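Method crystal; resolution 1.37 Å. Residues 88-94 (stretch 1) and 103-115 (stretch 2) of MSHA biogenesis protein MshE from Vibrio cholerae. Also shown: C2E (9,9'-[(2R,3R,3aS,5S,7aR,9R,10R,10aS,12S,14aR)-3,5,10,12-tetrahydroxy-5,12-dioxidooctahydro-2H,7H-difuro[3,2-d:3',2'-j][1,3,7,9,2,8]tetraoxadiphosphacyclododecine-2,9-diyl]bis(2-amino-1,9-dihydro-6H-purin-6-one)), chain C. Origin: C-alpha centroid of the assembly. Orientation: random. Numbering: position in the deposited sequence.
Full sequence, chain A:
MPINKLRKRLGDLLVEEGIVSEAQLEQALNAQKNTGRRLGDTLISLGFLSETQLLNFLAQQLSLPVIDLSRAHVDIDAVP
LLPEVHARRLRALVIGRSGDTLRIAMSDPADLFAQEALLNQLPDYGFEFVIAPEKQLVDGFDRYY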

# COMPACT_ATOMS: atom_id res chain seq x y z
N ARG A 88 -19.14 8.87 1.95
CA ARG A 88 -19.60 8.74 3.33
C ARG A 88 -19.88 7.29 3.72
O ARG A 88 -19.47 6.86 4.79
CB ARG A 88 -20.81 9.64 3.59
CG ARG A 88 -20.44 11.13 3.54
CD ARG A 88 -21.66 12.02 3.86
NE ARG A 88 -21.35 13.45 3.85
CZ ARG A 88 -20.84 14.12 4.89
NH1 ARG A 88 -20.54 13.51 6.03
NH2 ARG A 88 -20.61 15.42 4.78
N ARG A 89 -20.54 6.53 2.85
CA ARG A 89 -20.83 5.12 3.14
C ARG A 89 -19.56 4.31 3.36
O ARG A 89 -19.49 3.49 4.29
CB ARG A 89 -21.64 4.47 2.01
CG ARG A 89 -21.94 2.97 2.26
CD ARG A 89 -20.97 2.08 1.48
NE ARG A 89 -20.96 0.66 1.85
CZ ARG A 89 -20.13 0.11 2.74
NH1 ARG A 89 -19.24 0.85 3.39
NH2 ARG A 89 -20.19 -1.19 2.98
N LEU A 90 -18.56 4.55 2.51
CA LEU A 90 -17.35 3.75 2.46
C LEU A 90 -16.25 4.31 3.35
O LEU A 90 -15.19 3.69 3.50
CB LEU A 90 -16.85 3.69 1.02
CG LEU A 90 -17.80 2.99 0.05
CD1 LEU A 90 -17.35 3.18 -1.40
CD2 LEU A 90 -17.85 1.51 0.39
N ARG A 91 -16.50 5.48 3.95
CA ARG A 91 -15.49 6.22 4.71
C ARG A 91 -14.19 6.33 3.92
O ARG A 91 -13.11 5.95 4.39
CB ARG A 91 -15.30 5.62 6.11
CG ARG A 91 -16.60 5.63 6.94
CD ARG A 91 -16.41 4.92 8.28
NE ARG A 91 -16.18 3.50 8.08
CZ ARG A 91 -15.75 2.67 9.03
NH1 ARG A 91 -15.53 3.12 10.26
NH2 ARG A 91 -15.55 1.39 8.75
N ALA A 92 -14.31 6.89 2.72
CA ALA A 92 -13.21 7.00 1.76
C ALA A 92 -13.28 8.36 1.10
O ALA A 92 -14.36 8.83 0.75
CB ALA A 92 -13.33 5.92 0.72
N LEU A 93 -12.13 9.01 0.94
CA LEU A 93 -12.04 10.31 0.30
C LEU A 93 -10.95 10.30 -0.75
O LEU A 93 -9.80 9.98 -0.46
CB LEU A 93 -11.71 11.39 1.34
CG LEU A 93 -11.61 12.84 0.86
CD1 LEU A 93 -13.00 13.33 0.50
CD2 LEU A 93 -11.01 13.75 1.93
N VAL A 94 -11.30 10.67 -1.98
CA VAL A 94 -10.31 10.82 -3.04
C VAL A 94 -9.58 12.14 -2.85
O VAL A 94 -10.19 13.21 -2.90
CB VAL A 94 -10.98 10.83 -4.43
CG1 VAL A 94 -9.91 10.91 -5.51
CG2 VAL A 94 -11.85 9.61 -4.61
N ARG A 103 -5.34 8.67 -5.30
CA ARG A 103 -4.93 8.47 -3.93
C ARG A 103 -6.19 8.59 -3.09
O ARG A 103 -6.90 9.58 -3.18
CB ARG A 103 -3.90 9.52 -3.51
CG ARG A 103 -3.46 9.39 -2.05
CD ARG A 103 -2.21 10.21 -1.75
NE ARG A 103 -1.08 9.67 -2.49
CZ ARG A 103 -0.54 10.23 -3.56
NH1 ARG A 103 -1.00 11.40 -4.00
NH2 ARG A 103 0.48 9.64 -4.17
N ILE A 104 -6.43 7.58 -2.27
CA ILE A 104 -7.67 7.52 -1.49
C ILE A 104 -7.36 7.33 -0.01
O ILE A 104 -6.70 6.37 0.38
CB ILE A 104 -8.57 6.36 -1.98
CG1 ILE A 104 -8.90 6.53 -3.47
CG2 ILE A 104 -9.85 6.28 -1.14
CD1 ILE A 104 -9.89 5.51 -4.01
N ALA A 105 -7.85 8.27 0.79
CA ALA A 105 -7.75 8.16 2.25
C ALA A 105 -8.94 7.38 2.77
O ALA A 105 -10.08 7.67 2.42
CB ALA A 105 -7.69 9.54 2.89
N MSE A 106 -8.70 6.36 3.59
CA MSE A 106 -9.78 5.59 4.20
C MSE A 106 -9.58 5.48 5.69
O MSE A 106 -8.46 5.46 6.17
CB MSE A 106 -9.83 4.18 3.63
CG MSE A 106 -10.17 4.11 2.17
SE MSE A 106 -10.29 2.26 1.64
CE MSE A 106 -11.93 1.76 2.54
N SER A 107 -10.68 5.38 6.42
CA SER A 107 -10.60 5.16 7.86
C SER A 107 -10.27 3.70 8.12
O SER A 107 -9.62 3.36 9.11
CB SER A 107 -11.93 5.50 8.52
OG SER A 107 -12.85 4.46 8.33
N ASP A 108 -10.71 2.82 7.22
CA ASP A 108 -10.43 1.39 7.36
C ASP A 108 -10.00 0.75 6.04
O ASP A 108 -10.80 0.14 5.35
CB ASP A 108 -11.63 0.66 7.96
CG ASP A 108 -11.33 -0.78 8.29
OD1 ASP A 108 -10.16 -1.19 8.15
OD2 ASP A 108 -12.27 -1.50 8.69
N PRO A 109 -8.72 0.87 5.69
CA PRO A 109 -8.25 0.25 4.45
C PRO A 109 -8.23 -1.28 4.52
O PRO A 109 -8.08 -1.92 3.48
CB PRO A 109 -6.83 0.83 4.27
CG PRO A 109 -6.46 1.36 5.61
CD PRO A 109 -7.72 1.77 6.28
N ALA A 110 -8.40 -1.85 5.71
CA ALA A 110 -8.52 -3.30 5.89
C ALA A 110 -9.94 -3.80 5.60
O ALA A 110 -10.19 -5.01 5.61
CB ALA A 110 -8.10 -3.69 7.29
N ASP A 111 -10.86 -2.88 5.34
CA ASP A 111 -12.26 -3.23 5.08
C ASP A 111 -12.41 -3.66 3.62
O ASP A 111 -12.62 -2.83 2.72
CB ASP A 111 -13.16 -2.03 5.40
CG ASP A 111 -14.66 -2.34 5.26
OD1 ASP A 111 -15.48 -1.48 5.65
OD2 ASP A 111 -15.03 -3.41 4.74
N LEU A 112 -12.33 -4.96 3.39
CA LEU A 112 -12.35 -5.49 2.03
C LEU A 112 -13.73 -5.43 1.40
O LEU A 112 -13.86 -5.34 0.18
CB LEU A 112 -11.82 -6.93 2.03
CG LEU A 112 -10.36 -7.06 2.47
CD1 LEU A 112 -9.87 -8.49 2.33
CD2 LEU A 112 -9.49 -6.11 1.66
N PHE A 113 -14.76 -5.47 2.23
CA PHE A 113 -16.12 -5.27 1.76
C PHE A 113 -16.24 -3.86 1.17
O PHE A 113 -16.75 -3.68 0.06
CB PHE A 113 -17.10 -5.48 2.92
CG PHE A 113 -18.53 -5.63 2.49
CD1 PHE A 113 -18.96 -6.78 1.85
CD2 PHE A 113 -19.45 -4.63 2.75
CE1 PHE A 113 -20.28 -6.93 1.46
CE2 PHE A 113 -20.78 -4.77 2.36
CZ PHE A 113 -21.18 -5.92 1.72
N ALA A 114 -15.74 -2.86 1.90
CA ALA A 114 -15.72 -1.49 1.39
C ALA A 114 -14.81 -1.33 0.17
O ALA A 114 -15.12 -0.60 -0.75
CB ALA A 114 -15.34 -0.50 2.50
N GLN A 115 -13.67 -2.01 0.17
CA GLN A 115 -12.73 -1.94 -0.94
C GLN A 115 -13.36 -2.43 -2.23
O GLN A 115 -13.18 -1.82 -3.29
CB GLN A 115 -11.52 -2.81 -0.64
CG GLN A 115 -10.36 -2.67 -1.60
CD GLN A 115 -9.10 -3.32 -1.06
OE1 GLN A 115 -8.83 -4.49 -1.32
NE2 GLN A 115 -8.33 -2.56 -0.29
P1 C2E C . -5.23 -10.06 10.50
O2P C2E C . -4.36 -9.23 11.41
O1P C2E C . -4.43 -10.81 9.45
O5' C2E C . -6.05 -11.06 11.40
C5' C2E C . -7.08 -11.90 10.95
C4' C2E C . -7.85 -12.53 12.02
O4' C2E C . -7.04 -13.36 12.80
C3' C2E C . -8.42 -11.52 12.97
O3' C2E C . -9.74 -11.18 12.59
C2' C2E C . -8.32 -12.12 14.23
O2' C2E C . -9.54 -12.80 14.57
C1' C2E C . -7.19 -13.07 14.16
N9 C2E C . -5.96 -12.48 14.60
C8 C2E C . -5.32 -11.32 14.46
N7 C2E C . -4.17 -11.45 15.13
C5 C2E C . -4.11 -12.70 15.69
C6 C2E C . -3.13 -13.32 16.48
O6 C2E C . -2.00 -12.67 16.82
N1 C2E C . -3.34 -14.57 16.90
C2 C2E C . -4.46 -15.22 16.56
N2 C2E C . -4.62 -16.55 17.04
N3 C2E C . -5.43 -14.66 15.80
C4 C2E C . -5.29 -13.40 15.35
P11 C2E C . -10.28 -9.69 12.74
O21 C2E C . -11.78 -9.66 12.45
O11 C2E C . -10.07 -9.28 14.17
O5A C2E C . -9.46 -8.69 11.88
C5A C2E C . -9.43 -8.77 10.46
C4A C2E C . -8.39 -8.02 9.81
O4A C2E C . -8.63 -6.58 9.97
C3A C2E C . -7.06 -8.23 10.42
O3A C2E C . -6.25 -9.15 9.71
C2A C2E C . -6.41 -6.90 10.46
O2A C2E C . -5.69 -6.60 9.33
C1A C2E C . -7.53 -5.93 10.56
N91 C2E C . -7.97 -5.51 11.88
C81 C2E C . -7.91 -6.19 13.05
N71 C2E C . -8.47 -5.46 14.03
C51 C2E C . -8.91 -4.30 13.48
C61 C2E C . -9.57 -3.16 13.96
O61 C2E C . -9.93 -3.02 15.29
N11 C2E C . -9.86 -2.17 13.11
C21 C2E C . -9.53 -2.25 11.83
N21 C2E C . -9.88 -1.15 11.02
N31 C2E C . -8.91 -3.32 11.31
C41 C2E C . -8.60 -4.35 12.13
O HOH W 1 -18.15 -1.56 5.18
O HOH W 2 -14.88 1.21 5.67
O HOH W 3 -12.79 3.09 5.38

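The apolar centre of the contact lies on one face of a pair of antiparallel strands, where Ala92 and Val94 meet Ile104 and Met106, the last present as selenomethionine. The small Ala92 side chain touches two larger neighbours across the strands: its CB is 4.0 Å from Ile104 CG2 and 3.9 Å from Met106 CG. Farther along, Val94 CG2 approaches Ile104 CG1 at 4.4 Å. Leu93 and Ala105 direct their side chains to the other face. Beyond the strand, Leu90 CD2 packs 3.8 Å from Ala114 CB, so this part of the first stretch rests against the second helix.

The backbone holds this register. Leu93 and Ala105 form the hydrogen-bonded pair, with Leu93 N donating to Ala105 O and Ala105 N to Leu93 O, both at 2.9 Å. The flanking pairs, Ala92 with Met106 and Val94 with Ile104, are non-hydrogen-bonded, and their alpha carbons draw closer, to 4.4 and 4.5 Å between the respective CA atoms. Arg91 leaves the helix with positive phi, and its O accepts from Ser107 N at 3.2 Å, extending the ladder past the strands.

At the polar edge, Ser107 OG lies over one face of the Arg91 guanidinium, 3.5 Å from NE but poorly angled for a hydrogen bond. Arg91 NH2 remains 4.2 Å from Asp111 OD1, beyond a salt bridge; water 2 spans the gap, accepting from Arg91 NH2 (3.2 Å) and lying 2.8 Å from Asp111 OD1, one of several acceptors in its reach. Water 1 similarly links Arg89 NH2 (3.0 Å) to Asp111 OD1 (2.7 Å). Asp111 OD2 meanwhile caps the second helix, accepting from Ala114 N at 3.0 Å. Outermost, Arg89 NH2 meets the Phe113 ring edge-on, 3.5 Å from CD2, while Asp108 OD1 accepts from C2E N21 at 2.9 Å.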